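Local coordinates for putative dehydrogenase (Pseudomonas fluorescens, PDB 6UUG), which serves as the oxygenase of a two-component flavin-dependent system that oxidises methanesulfinate during bacterial sulfur assimilation, at residues Glu42-Ala47 with Ala96-Ser101; Met259-Ala264 with Val305-Ile310; Thr279-Trp282 with Ser286-Glu289; Ser359-Val364 with Leu374-His379. All coordinates share one frame; numbering follows the deposited sequence. Where two conformers were deposited one is given.

Contact 1. Residues Glu42-Ala47 with Ala96-Ser101; sequences EFALTA and AKVDSS
The carbonyl oxygen of F43, a residue that V98 touches from the facing turn, is gripped twice: it accepts from T46 N at 3.1 Å and from R50 NH2 farther along the same helix. T46 OG1 bonds to NE of R50, and these two groups hold the guanidinium from its own helix, in position for D99. At a chi1 of -173°, the D99 carboxylate divides its two oxygens: OD1 caps the backbone N of I102 at the start of helix 100-119, while OD2 makes a salt bridge to R50 on helix 32-53.

Within the N-terminal helical domain of the acyl-CoA dehydrogenase fold, this joins helix 32-53 to the short connection between helix 85-96 and helix 100-119. D99 is the N-cap of the latter, and an aspartate suits that place because its anion probably also interacts favourably with the helix dipole.

Beside these polar bonds the packing is small and apolar, and V98 meets F43, A44 and A47 in turn. It spreads its two methyls over one turn of helix: CG1 lies 4.1 Å from CB of A44, and CG2 is 4.3 Å from CB of F43. The valine points its branched end at the helix, while A44 keeps the approach close, the CA atoms of A44 and V98 being 5.5 Å apart. One turn on, the single methyl of A47 rests against the V98 carbonyl, CB lying 3.5 Å from V98 O, which suits a small residue. The F43 side chain also touches I102 and E60 of helix 58-67.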
loop_
_atom_site.group_PDB
_atom_site.type_symbol
_atom_site.label_atom_id
_atom_site.label_comp_id
_atom_site.label_asym_id
_atom_site.label_seq_id
_atom_site.Cartn_x
_atom_site.Cartn_y
_atom_site.Cartn_z
ATOM N N GLU A 42 -6.668 -29.383 -21.474
ATOM C CA GLU A 42 -5.899 -30.615 -21.326
ATOM C C GLU A 42 -4.657 -30.385 -20.473
ATOM O O GLU A 42 -4.330 -31.210 -19.609
ATOM C CB GLU A 42 -5.512 -31.171 -22.701
ATOM C CG GLU A 42 -6.697 -31.569 -23.562
ATOM N N PHE A 43 -3.958 -29.265 -20.693
ATOM C CA PHE A 43 -2.790 -28.957 -19.873
ATOM C C PHE A 43 -3.169 -28.849 -18.400
ATOM O O PHE A 43 -2.420 -29.297 -17.526
ATOM C CB PHE A 43 -2.132 -27.655 -20.340
ATOM C CG PHE A 43 -1.523 -27.721 -21.718
ATOM C CD1 PHE A 43 -1.241 -28.942 -22.324
ATOM C CD2 PHE A 43 -1.217 -26.554 -22.398
ATOM C CE1 PHE A 43 -0.682 -28.993 -23.580
ATOM C CE2 PHE A 43 -0.658 -26.599 -23.666
ATOM C CZ PHE A 43 -0.387 -27.815 -24.254
ATOM N N ALA A 44 -4.334 -28.260 -18.107
ATOM C CA ALA A 44 -4.723 -28.026 -16.719
ATOM C C ALA A 44 -4.842 -29.326 -15.937
ATOM O O ALA A 44 -4.674 -29.330 -14.713
ATOM C CB ALA A 44 -6.045 -27.261 -16.655
ATOM N N LEU A 45 -5.121 -30.437 -16.621
ATOM C CA LEU A 45 -5.316 -31.706 -15.930
ATOM C C LEU A 45 -4.042 -32.205 -15.258
ATOM O O LEU A 45 -4.118 -32.877 -14.222
ATOM C CB LEU A 45 -5.843 -32.748 -16.909
ATOM C CG LEU A 45 -7.214 -32.447 -17.512
ATOM C CD1 LEU A 45 -7.599 -33.546 -18.485
ATOM C CD2 LEU A 45 -8.258 -32.315 -16.423
ATOM N N THR A 46 -2.874 -31.896 -15.820
ATOM C CA THR A 46 -1.594 -32.341 -15.279
ATOM C C THR A 46 -0.717 -31.200 -14.777
ATOM O O THR A 46 0.428 -31.447 -14.392
ATOM C CB THR A 46 -0.821 -33.131 -16.342
ATOM O OG1 THR A 46 -0.537 -32.269 -17.455
ATOM C CG2 THR A 46 -1.635 -34.317 -16.837
ATOM N N ALA A 47 -1.211 -29.959 -14.794
ATOM C CA ALA A 47 -0.358 -28.809 -14.505
ATOM C C ALA A 47 0.232 -28.878 -13.099
ATOM O O ALA A 47 1.412 -28.560 -12.898
ATOM C CB ALA A 47 -1.150 -27.511 -14.691
ATOM N N ALA A 96 -0.913 -19.107 -20.122
ATOM C CA ALA A 96 -0.387 -18.718 -18.815
ATOM C C ALA A 96 -1.413 -18.839 -17.694
ATOM O O ALA A 96 -1.019 -18.944 -16.525
ATOM C CB ALA A 96 0.159 -17.290 -18.876
ATOM N N LYS A 97 -2.709 -18.836 -18.017
ATOM C CA LYS A 97 -3.716 -19.043 -16.983
ATOM C C LYS A 97 -3.568 -20.409 -16.325
ATOM O O LYS A 97 -3.877 -20.556 -15.134
ATOM C CB LYS A 97 -5.117 -18.905 -17.569
ATOM C CG LYS A 97 -5.451 -17.530 -18.086
ATOM C CD LYS A 97 -6.813 -17.541 -18.792
ATOM C CE LYS A 97 -7.117 -16.198 -19.360
ATOM N NZ LYS A 97 -8.543 -16.130 -19.848
ATOM N N VAL A 98 -3.074 -21.407 -17.066
ATOM C CA VAL A 98 -3.021 -22.781 -16.570
ATOM C C VAL A 98 -1.582 -23.268 -16.426
ATOM O O VAL A 98 -1.292 -24.120 -15.577
ATOM C CB VAL A 98 -3.818 -23.741 -17.482
ATOM C CG1 VAL A 98 -5.284 -23.345 -17.533
ATOM C CG2 VAL A 98 -3.234 -23.773 -18.877
ATOM N N ASP A 99 -0.667 -22.741 -17.244
ATOM C CA ASP A 99 0.673 -23.325 -17.325
ATOM C C ASP A 99 1.638 -22.261 -17.861
ATOM O O ASP A 99 1.837 -22.151 -19.072
ATOM C CB ASP A 99 0.650 -24.557 -18.211
ATOM C CG ASP A 99 1.961 -25.319 -18.206
ATOM O OD1 ASP A 99 2.997 -24.782 -17.737
ATOM O OD2 ASP A 99 1.941 -26.482 -18.680
ATOM N N SER A 100 2.232 -21.497 -16.950
ATOM C CA SER A 100 3.061 -20.384 -17.393
ATOM C C SER A 100 4.376 -20.850 -17.999
ATOM O O SER A 100 4.983 -20.088 -18.751
ATOM C CB SER A 100 3.332 -19.426 -16.237
ATOM O OG SER A 100 4.032 -20.085 -15.210
ATOM N N SER A 101 4.843 -22.062 -17.668
ATOM C CA SER A 101 6.039 -22.594 -18.328
ATOM C C SER A 101 5.778 -22.877 -19.797
ATOM O O SER A 101 6.608 -22.562 -20.660
ATOM C CB SER A 101 6.511 -23.871 -17.635
ATOM O OG SER A 101 7.090 -23.551 -16.393
#

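Contact 2. Residues Met259-Ala264 with Val305-Ile310; sequences MFLGIA and VALEGI
L307 and I310, one turn apart on helix 294-327, pack against L261 and A264 of helix 247-277 in the C-terminal helical bundle characteristic of the acyl-CoA dehydrogenase fold. The two segments run nearly antiparallel, their N-to-C directions 153° apart and their axes 10.9 Å from each other at closest approach, a spacing that medium and large apolar side chains must bridge.

V305, at the start, packs on L399 of the second subunit, and A306 lies against Q353 of helix 333-360. L307 is the first to reach across: its CD2 sits 4.0 Å from CB of A264 and 4.4 Å from CD1 of L261. The small alanine leaves space for the leucine branch, and L307 also touches I357 of helix 333-360. E308 lies on another side of the helix, where OE2 bridges to R311 and OE1 to R316 of the second subunit, so the same turn serves both the bundle interior and the subunit interface. I310 points at the first helix. Its CG2 is anti to the backbone N, and the I310 and L261 side chains run alongside one another, pointing opposite ways, with I310 CG2 3.8 Å from L261 CD1.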
loop_
_atom_site.group_PDB
_atom_site.type_symbol
_atom_site.label_atom_id
_atom_site.label_comp_id
_atom_site.label_asym_id
_atom_site.label_seq_id
_atom_site.Cartn_x
_atom_site.Cartn_y
_atom_site.Cartn_z
ATOM N N MET A 259 2.038 -12.915 -20.226
ATOM C CA MET A 259 2.198 -14.021 -19.279
ATOM C C MET A 259 1.772 -13.606 -17.878
ATOM O O MET A 259 1.070 -14.352 -17.178
ATOM C CB MET A 259 3.657 -14.503 -19.245
ATOM C CG MET A 259 4.150 -15.251 -20.466
ATOM S SD MET A 259 5.961 -15.449 -20.449
ATOM C CE MET A 259 6.228 -16.133 -18.819
ATOM N N PHE A 260 2.243 -12.431 -17.431
ATOM C CA PHE A 260 1.922 -11.948 -16.093
ATOM C C PHE A 260 0.419 -11.807 -15.901
ATOM O O PHE A 260 -0.127 -12.183 -14.857
ATOM C CB PHE A 260 2.595 -10.590 -15.834
ATOM C CG PHE A 260 4.115 -10.603 -15.863
ATOM C CD1 PHE A 260 4.839 -11.778 -15.958
ATOM C CD2 PHE A 260 4.813 -9.394 -15.796
ATOM C CE1 PHE A 260 6.255 -11.759 -15.984
ATOM C CE2 PHE A 260 6.211 -9.374 -15.828
ATOM C CZ PHE A 260 6.920 -10.557 -15.918
ATOM N N LEU A 261 -0.261 -11.210 -16.883
ATOM C CA LEU A 261 -1.709 -11.075 -16.787
ATOM C C LEU A 261 -2.382 -12.442 -16.752
ATOM O O LEU A 261 -3.257 -12.689 -15.914
ATOM C CB LEU A 261 -2.245 -10.234 -17.951
ATOM C CG LEU A 261 -3.765 -10.214 -18.139
ATOM C CD1 LEU A 261 -4.491 -9.682 -16.920
ATOM C CD2 LEU A 261 -4.072 -9.324 -19.360
ATOM N N GLY A 262 -1.966 -13.351 -17.641
ATOM C CA GLY A 262 -2.531 -14.697 -17.643
ATOM C C GLY A 262 -2.375 -15.412 -16.309
ATOM O O GLY A 262 -3.307 -16.055 -15.826
ATOM N N ILE A 263 -1.202 -15.300 -15.692
ATOM C CA ILE A 263 -0.988 -15.943 -14.391
ATOM C C ILE A 263 -1.971 -15.399 -13.352
ATOM O O ILE A 263 -2.620 -16.162 -12.622
ATOM C CB ILE A 263 0.467 -15.749 -13.931
ATOM C CG1 ILE A 263 1.441 -16.551 -14.799
ATOM C CG2 ILE A 263 0.602 -16.147 -12.468
ATOM C CD1 ILE A 263 2.900 -16.108 -14.616
ATOM N N ALA A 264 -2.091 -14.068 -13.269
ATOM C CA ALA A 264 -3.026 -13.452 -12.328
ATOM C C ALA A 264 -4.471 -13.864 -12.609
ATOM O O ALA A 264 -5.243 -14.112 -11.674
ATOM C CB ALA A 264 -2.873 -11.929 -12.370
ATOM N N VAL A 305 -10.919 -4.709 -9.647
ATOM C CA VAL A 305 -10.420 -3.404 -10.072
ATOM C C VAL A 305 -8.994 -3.534 -10.587
ATOM O O VAL A 305 -8.639 -2.958 -11.621
ATOM C CB VAL A 305 -10.522 -2.394 -8.919
ATOM C CG1 VAL A 305 -9.885 -1.049 -9.320
ATOM C CG2 VAL A 305 -11.998 -2.212 -8.554
ATOM N N ALA A 306 -8.161 -4.306 -9.887
ATOM C CA ALA A 306 -6.791 -4.525 -10.351
ATOM C C ALA A 306 -6.751 -5.236 -11.704
ATOM O O ALA A 306 -6.062 -4.794 -12.638
ATOM C CB ALA A 306 -6.017 -5.321 -9.296
ATOM N N LEU A 307 -7.471 -6.354 -11.836
ATOM C CA LEU A 307 -7.443 -7.091 -13.094
ATOM C C LEU A 307 -7.969 -6.250 -14.249
ATOM O O LEU A 307 -7.416 -6.295 -15.347
ATOM C CB LEU A 307 -8.266 -8.377 -12.991
ATOM C CG LEU A 307 -7.636 -9.536 -12.218
ATOM C CD1 LEU A 307 -8.697 -10.652 -12.112
ATOM C CD2 LEU A 307 -6.400 -10.036 -12.952
ATOM N N GLU A 308 -9.055 -5.506 -14.032
ATOM C CA GLU A 308 -9.621 -4.719 -15.126
ATOM C C GLU A 308 -8.626 -3.675 -15.627
ATOM O O GLU A 308 -8.447 -3.506 -16.839
ATOM C CB GLU A 308 -10.927 -4.065 -14.680
ATOM C CG GLU A 308 -12.082 -5.061 -14.601
ATOM C CD GLU A 308 -12.541 -5.536 -15.976
ATOM O OE1 GLU A 308 -13.467 -4.906 -16.541
ATOM O OE2 GLU A 308 -11.989 -6.534 -16.489
ATOM N N GLY A 309 -7.956 -2.983 -14.709
ATOM C CA GLY A 309 -6.941 -2.020 -15.114
ATOM C C GLY A 309 -5.796 -2.654 -15.887
ATOM O O GLY A 309 -5.358 -2.113 -16.910
ATOM N N ILE A 310 -5.286 -3.803 -15.402
ATOM C CA ILE A 310 -4.207 -4.498 -16.116
ATOM C C ILE A 310 -4.676 -4.896 -17.510
ATOM O O ILE A 310 -3.966 -4.699 -18.503
ATOM C CB ILE A 310 -3.735 -5.745 -15.346
ATOM C CG1 ILE A 310 -3.211 -5.389 -13.967
ATOM C CG2 ILE A 310 -2.605 -6.426 -16.114
ATOM C CD1 ILE A 310 -3.115 -6.609 -13.100
#

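Contact 3. Residues Thr279-Trp282 with Ser286-Glu289; sequences TRVW and SVRE
The loop that joins two long helices of the C-terminal domain, helix 247-277 and helix 294-327, doubles back on itself here, and V281 is the side chain that fills the fold. Its two limbs, T279-W282 and S286-E289, have no hydrogen bond between them; they are held by van der Waals contact, with the CA atoms of V281 and E289 6.1 Å apart.

V281 points its isopropyl group at the opposite limb and straddles the carbonyl oxygen of V287, from which CG1 and CG2 are each 3.9 Å away. CG1 also lies 4.0 Å from R288 O, whereas CG2 meets V287 CG2 at 4.1 Å, the two valine side chains crossing at about a right angle. To make this reach CG1 of V281 sits between its backbone N and carbonyl carbon, at a chi1 of 89° that is well off the staggered +60°. Beta-branched residues are compatible with the extended backbone at V281 and at V287. A glycine in place of V281 would probably lose the contact with V287 CG2 and open a gap between the two limbs, leaving them freer to shift against each other.

The polar and aromatic ends point elsewhere: R288 makes a salt bridge to E292, and W282 meets Y394 and, edge-to-face, Y414 of the third subunit. V281 also touches V290 on the way into helix 294-327. At the start of the same limb as V281, T279 OG1 bonds to T365 O at the end of helix 362-365, which ties the loop, far out from the centre of the chain, to the tip of the helical bundle.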
loop_
_atom_site.group_PDB
_atom_site.type_symbol
_atom_site.label_atom_id
_atom_site.label_comp_id
_atom_site.label_asym_id
_atom_site.label_seq_id
_atom_site.Cartn_x
_atom_site.Cartn_y
_atom_site.Cartn_z
ATOM N N THR A 279 -14.177 -23.364 0.724
ATOM C CA THR A 279 -13.885 -22.488 1.853
ATOM C C THR A 279 -15.065 -22.451 2.821
ATOM O O THR A 279 -16.224 -22.356 2.405
ATOM C CB THR A 279 -13.548 -21.077 1.355
ATOM O OG1 THR A 279 -12.446 -21.146 0.437
ATOM C CG2 THR A 279 -13.174 -20.151 2.510
ATOM N N ARG A 280 -14.769 -22.540 4.114
ATOM C CA ARG A 280 -15.773 -22.422 5.160
ATOM C C ARG A 280 -15.731 -21.021 5.756
ATOM O O ARG A 280 -14.665 -20.408 5.880
ATOM C CB ARG A 280 -15.548 -23.471 6.255
ATOM C CG ARG A 280 -15.414 -24.893 5.727
ATOM C CD ARG A 280 -15.005 -25.861 6.831
ATOM N NE ARG A 280 -14.825 -27.225 6.332
ATOM C CZ ARG A 280 -14.343 -28.230 7.056
ATOM N NH1 ARG A 280 -13.986 -28.032 8.318
ATOM N NH2 ARG A 280 -14.214 -29.436 6.519
ATOM N N VAL A 281 -16.909 -20.511 6.121
ATOM C CA VAL A 281 -16.994 -19.182 6.711
ATOM C C VAL A 281 -16.358 -19.203 8.098
ATOM O O VAL A 281 -16.422 -20.211 8.819
ATOM C CB VAL A 281 -18.460 -18.708 6.747
ATOM C CG1 VAL A 281 -19.156 -19.131 8.035
ATOM C CG2 VAL A 281 -18.555 -17.199 6.537
ATOM N N TRP A 282 -15.696 -18.103 8.459
ATOM C CA TRP A 282 -15.078 -17.997 9.777
ATOM C C TRP A 282 -16.158 -17.955 10.849
ATOM O O TRP A 282 -17.197 -17.309 10.677
ATOM C CB TRP A 282 -14.196 -16.747 9.846
ATOM C CG TRP A 282 -13.507 -16.504 11.174
ATOM C CD1 TRP A 282 -13.657 -15.418 11.988
ATOM C CD2 TRP A 282 -12.544 -17.354 11.818
ATOM N NE1 TRP A 282 -12.854 -15.538 13.099
ATOM C CE2 TRP A 282 -12.160 -16.718 13.020
ATOM C CE3 TRP A 282 -11.966 -18.588 11.492
ATOM C CZ2 TRP A 282 -11.232 -17.280 13.900
ATOM C CZ3 TRP A 282 -11.042 -19.142 12.368
ATOM C CH2 TRP A 282 -10.686 -18.487 13.557
ATOM N N SER A 286 -20.627 -12.806 10.299
ATOM C CA SER A 286 -22.044 -12.503 10.474
ATOM C C SER A 286 -22.933 -13.285 9.516
ATOM O O SER A 286 -24.150 -13.347 9.730
ATOM C CB SER A 286 -22.288 -11.002 10.286
ATOM O OG SER A 286 -21.918 -10.585 8.978
ATOM N N VAL A 287 -22.361 -13.880 8.475
ATOM C CA VAL A 287 -23.130 -14.534 7.431
ATOM C C VAL A 287 -22.915 -16.043 7.518
ATOM O O VAL A 287 -22.006 -16.533 8.190
ATOM C CB VAL A 287 -22.768 -13.999 6.031
ATOM C CG1 VAL A 287 -22.997 -12.503 5.973
ATOM C CG2 VAL A 287 -21.321 -14.325 5.714
ATOM N N ARG A 288 -23.774 -16.782 6.818
ATOM C CA ARG A 288 -23.715 -18.236 6.803
ATOM C C ARG A 288 -22.915 -18.786 5.635
ATOM O O ARG A 288 -22.384 -19.899 5.736
ATOM C CB ARG A 288 -25.132 -18.822 6.764
ATOM C CG ARG A 288 -26.048 -18.165 5.738
ATOM C CD ARG A 288 -26.919 -17.092 6.373
ATOM N NE ARG A 288 -26.907 -15.849 5.604
ATOM C CZ ARG A 288 -27.722 -15.587 4.585
ATOM N NH1 ARG A 288 -28.619 -16.484 4.196
ATOM N NH2 ARG A 288 -27.638 -14.426 3.950
ATOM N N GLU A 289 -22.805 -18.035 4.539
ATOM C CA GLU A 289 -22.070 -18.473 3.363
ATOM C C GLU A 289 -20.890 -17.542 3.106
ATOM O O GLU A 289 -21.007 -16.318 3.252
ATOM C CB GLU A 289 -22.983 -18.526 2.137
ATOM C CG GLU A 289 -23.697 -19.860 1.980
ATOM C CD GLU A 289 -24.240 -20.064 0.580
ATOM O OE1 GLU A 289 -24.844 -19.113 0.036
ATOM O OE2 GLU A 289 -24.051 -21.169 0.018
#

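Contact 4. Residues Ser359-Val364 with Leu374-His379; sequences SRLFEV and LRLDRH
The ring of F362 carries L361 CD1 over one face, 4.0 Å above the plane and offset toward the rim, while S359 O and D377 N, the latter 3.6 Å from F362 CZ, lie at its edge, in the plane. In segment 374-379 the R378 guanidinium has H379 NE2 over one face, near its rim, and R378 CG lies over the H379 imidazole.

L376 fills the corner beside the phenylalanine: with CG anti to its backbone N (chi1 -172°), CD2 reaches both L361 CD1, at 3.7 Å, and F362 CE1, at 3.9 Å. A flat ring suits this place because it can lie beside a leucine and still meet a backbone edge-on. Were F362 an alanine, the ring's place beside L376 and D377 N would probably be left as a gap.

A type I turn from R375 to R378 shapes the partner segment. R378 N and NH1 both bond to R375 O, from opposite faces of its plane, NH1 at 3.0 Å. R378 NH2 and H379 NE2 share E270 of helix 247-277, and R375 bridges to D51 of helix 32-53, which sets the turn leading into helix 378-386 between those helices and the junction of helices 333-360 and 362-365.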
loop_
_atom_site.group_PDB
_atom_site.type_symbol
_atom_site.label_atom_id
_atom_site.label_comp_id
_atom_site.label_asym_id
_atom_site.label_seq_id
_atom_site.Cartn_x
_atom_site.Cartn_y
_atom_site.Cartn_z
ATOM N N SER A 359 -0.818 -13.349 -4.050
ATOM C CA SER A 359 -0.596 -13.494 -2.609
ATOM C C SER A 359 -1.888 -13.367 -1.812
ATOM O O SER A 359 -2.167 -14.180 -0.916
ATOM C CB SER A 359 0.401 -12.436 -2.121
ATOM O OG SER A 359 0.518 -12.478 -0.686
ATOM N N ARG A 360 -2.670 -12.333 -2.103
ATOM C CA ARG A 360 -3.803 -12.030 -1.247
ATOM C C ARG A 360 -4.989 -12.942 -1.504
ATOM O O ARG A 360 -5.894 -12.978 -0.663
ATOM C CB ARG A 360 -4.222 -10.572 -1.404
ATOM C CG ARG A 360 -4.535 -9.931 -0.059
ATOM C CD ARG A 360 -5.536 -8.823 -0.179
ATOM N NE ARG A 360 -5.193 -7.890 -1.244
ATOM C CZ ARG A 360 -6.093 -7.138 -1.862
ATOM N NH1 ARG A 360 -7.367 -7.226 -1.503
ATOM N NH2 ARG A 360 -5.723 -6.309 -2.836
ATOM N N LEU A 361 -4.981 -13.717 -2.601
ATOM C CA LEU A 361 -6.071 -14.673 -2.811
ATOM C C LEU A 361 -6.146 -15.688 -1.678
ATOM O O LEU A 361 -7.223 -16.233 -1.416
ATOM C CB LEU A 361 -5.935 -15.389 -4.161
ATOM C CG LEU A 361 -4.782 -16.381 -4.364
ATOM C CD1 LEU A 361 -5.120 -17.793 -3.829
ATOM C CD2 LEU A 361 -4.405 -16.464 -5.850
ATOM N N PHE A 362 -5.036 -15.944 -0.980
ATOM C CA PHE A 362 -5.115 -16.916 0.098
ATOM C C PHE A 362 -6.009 -16.448 1.233
ATOM O O PHE A 362 -6.518 -17.290 1.981
ATOM C CB PHE A 362 -3.709 -17.250 0.617
ATOM C CG PHE A 362 -2.928 -18.166 -0.299
ATOM C CD1 PHE A 362 -3.052 -19.548 -0.196
ATOM C CD2 PHE A 362 -2.089 -17.643 -1.286
ATOM C CE1 PHE A 362 -2.336 -20.407 -1.040
ATOM C CE2 PHE A 362 -1.363 -18.497 -2.138
ATOM C CZ PHE A 362 -1.489 -19.878 -2.019
ATOM N N GLU A 363 -6.231 -15.140 1.375
ATOM C CA GLU A 363 -7.136 -14.656 2.422
ATOM C C GLU A 363 -8.605 -14.954 2.131
ATOM O O GLU A 363 -9.430 -14.860 3.044
ATOM C CB GLU A 363 -6.973 -13.156 2.634
ATOM C CG GLU A 363 -5.636 -12.769 3.233
ATOM C CD GLU A 363 -5.649 -11.363 3.801
ATOM O OE1 GLU A 363 -4.598 -10.695 3.733
ATOM O OE2 GLU A 363 -6.703 -10.929 4.325
ATOM N N VAL A 364 -8.961 -15.274 0.892
ATOM C CA VAL A 364 -10.332 -15.663 0.576
ATOM C C VAL A 364 -10.474 -17.134 0.246
ATOM O O VAL A 364 -11.613 -17.603 0.101
ATOM C CB VAL A 364 -10.933 -14.816 -0.568
ATOM C CG1 VAL A 364 -10.933 -13.330 -0.192
ATOM C CG2 VAL A 364 -10.203 -15.078 -1.864
ATOM N N LEU A 374 -2.615 -29.175 -3.953
ATOM C CA LEU A 374 -3.218 -28.129 -4.763
ATOM C C LEU A 374 -2.185 -27.213 -5.402
ATOM O O LEU A 374 -2.449 -26.674 -6.486
ATOM C CB LEU A 374 -4.175 -27.294 -3.907
ATOM C CG LEU A 374 -5.303 -28.041 -3.193
ATOM C CD1 LEU A 374 -6.025 -27.117 -2.227
ATOM C CD2 LEU A 374 -6.271 -28.593 -4.223
ATOM N N ARG A 375 -1.023 -27.043 -4.760
ATOM C CA ARG A 375 0.045 -26.128 -5.198
ATOM C C ARG A 375 -0.523 -24.790 -5.677
ATOM O O ARG A 375 -0.158 -24.258 -6.729
ATOM C CB ARG A 375 0.912 -26.778 -6.279
ATOM C CG ARG A 375 1.482 -28.128 -5.843
ATOM C CD ARG A 375 2.297 -28.811 -6.915
ATOM N NE ARG A 375 3.596 -28.176 -7.080
ATOM C CZ ARG A 375 4.643 -28.405 -6.297
ATOM N NH1 ARG A 375 4.545 -29.259 -5.283
ATOM N NH2 ARG A 375 5.787 -27.773 -6.527
ATOM N N LEU A 376 -1.434 -24.239 -4.875
ATOM C CA LEU A 376 -2.046 -22.960 -5.217
ATOM C C LEU A 376 -1.031 -21.820 -5.198
ATOM O O LEU A 376 -1.262 -20.787 -5.839
ATOM C CB LEU A 376 -3.207 -22.683 -4.257
ATOM C CG LEU A 376 -4.138 -21.502 -4.499
ATOM C CD1 LEU A 376 -4.777 -21.550 -5.887
ATOM C CD2 LEU A 376 -5.199 -21.492 -3.410
ATOM N N ASP A 377 0.103 -22.004 -4.512
ATOM C CA ASP A 377 1.190 -21.031 -4.510
ATOM C C ASP A 377 1.980 -21.009 -5.807
ATOM O O ASP A 377 2.846 -20.141 -5.956
ATOM C CB ASP A 377 2.161 -21.325 -3.354
ATOM C CG ASP A 377 2.869 -22.666 -3.513
ATOM O OD1 ASP A 377 2.189 -23.644 -3.885
ATOM O OD2 ASP A 377 4.107 -22.755 -3.282
ATOM N N ARG A 378 1.731 -21.942 -6.737
ATOM C CA ARG A 378 2.528 -21.972 -7.964
ATOM C C ARG A 378 2.359 -20.689 -8.778
ATOM O O ARG A 378 3.324 -20.219 -9.395
ATOM C CB ARG A 378 2.176 -23.214 -8.803
ATOM C CG ARG A 378 0.833 -23.176 -9.546
ATOM C CD ARG A 378 0.461 -24.557 -10.108
ATOM N NE ARG A 378 -0.784 -24.509 -10.879
ATOM C CZ ARG A 378 -1.991 -24.440 -10.325
ATOM N NH1 ARG A 378 -2.121 -24.423 -9.000
ATOM N NH2 ARG A 378 -3.077 -24.390 -11.088
ATOM N N HIS A 379 1.166 -20.092 -8.768
ATOM C CA HIS A 379 0.981 -18.827 -9.475
ATOM C C HIS A 379 1.889 -17.754 -8.894
ATOM O O HIS A 379 2.614 -17.082 -9.627
ATOM C CB HIS A 379 -0.476 -18.369 -9.403
ATOM C CG HIS A 379 -1.465 -19.416 -9.821
ATOM N ND1 HIS A 379 -1.584 -19.848 -11.124
ATOM C CD2 HIS A 379 -2.397 -20.093 -9.110
ATOM C CE1 HIS A 379 -2.539 -20.759 -11.196
ATOM N NE2 HIS A 379 -3.047 -20.930 -9.987
#

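From the N terminus, contact 1 closes first, bringing helix 32-53 onto the turn before helix 100-119 within the N-terminal helical domain. After the strands, contact 2 joins helix 247-277 to helix 294-327, and contact 3 is nested inside the loop it closes, at the distant end of the connection. Contact 4 closes last, joining the junction of helix 333-360 and helix 362-365 to the turn leading into helix 378-386. No contacts cross. Contact 1 lies against contact 2, where K97 CG is 3.4 Å from G262 O; contact 2 meets contact 4 through I263 and H379, and contact 3 meets contact 4 through T279 and V364, linking both domains and the loop tip.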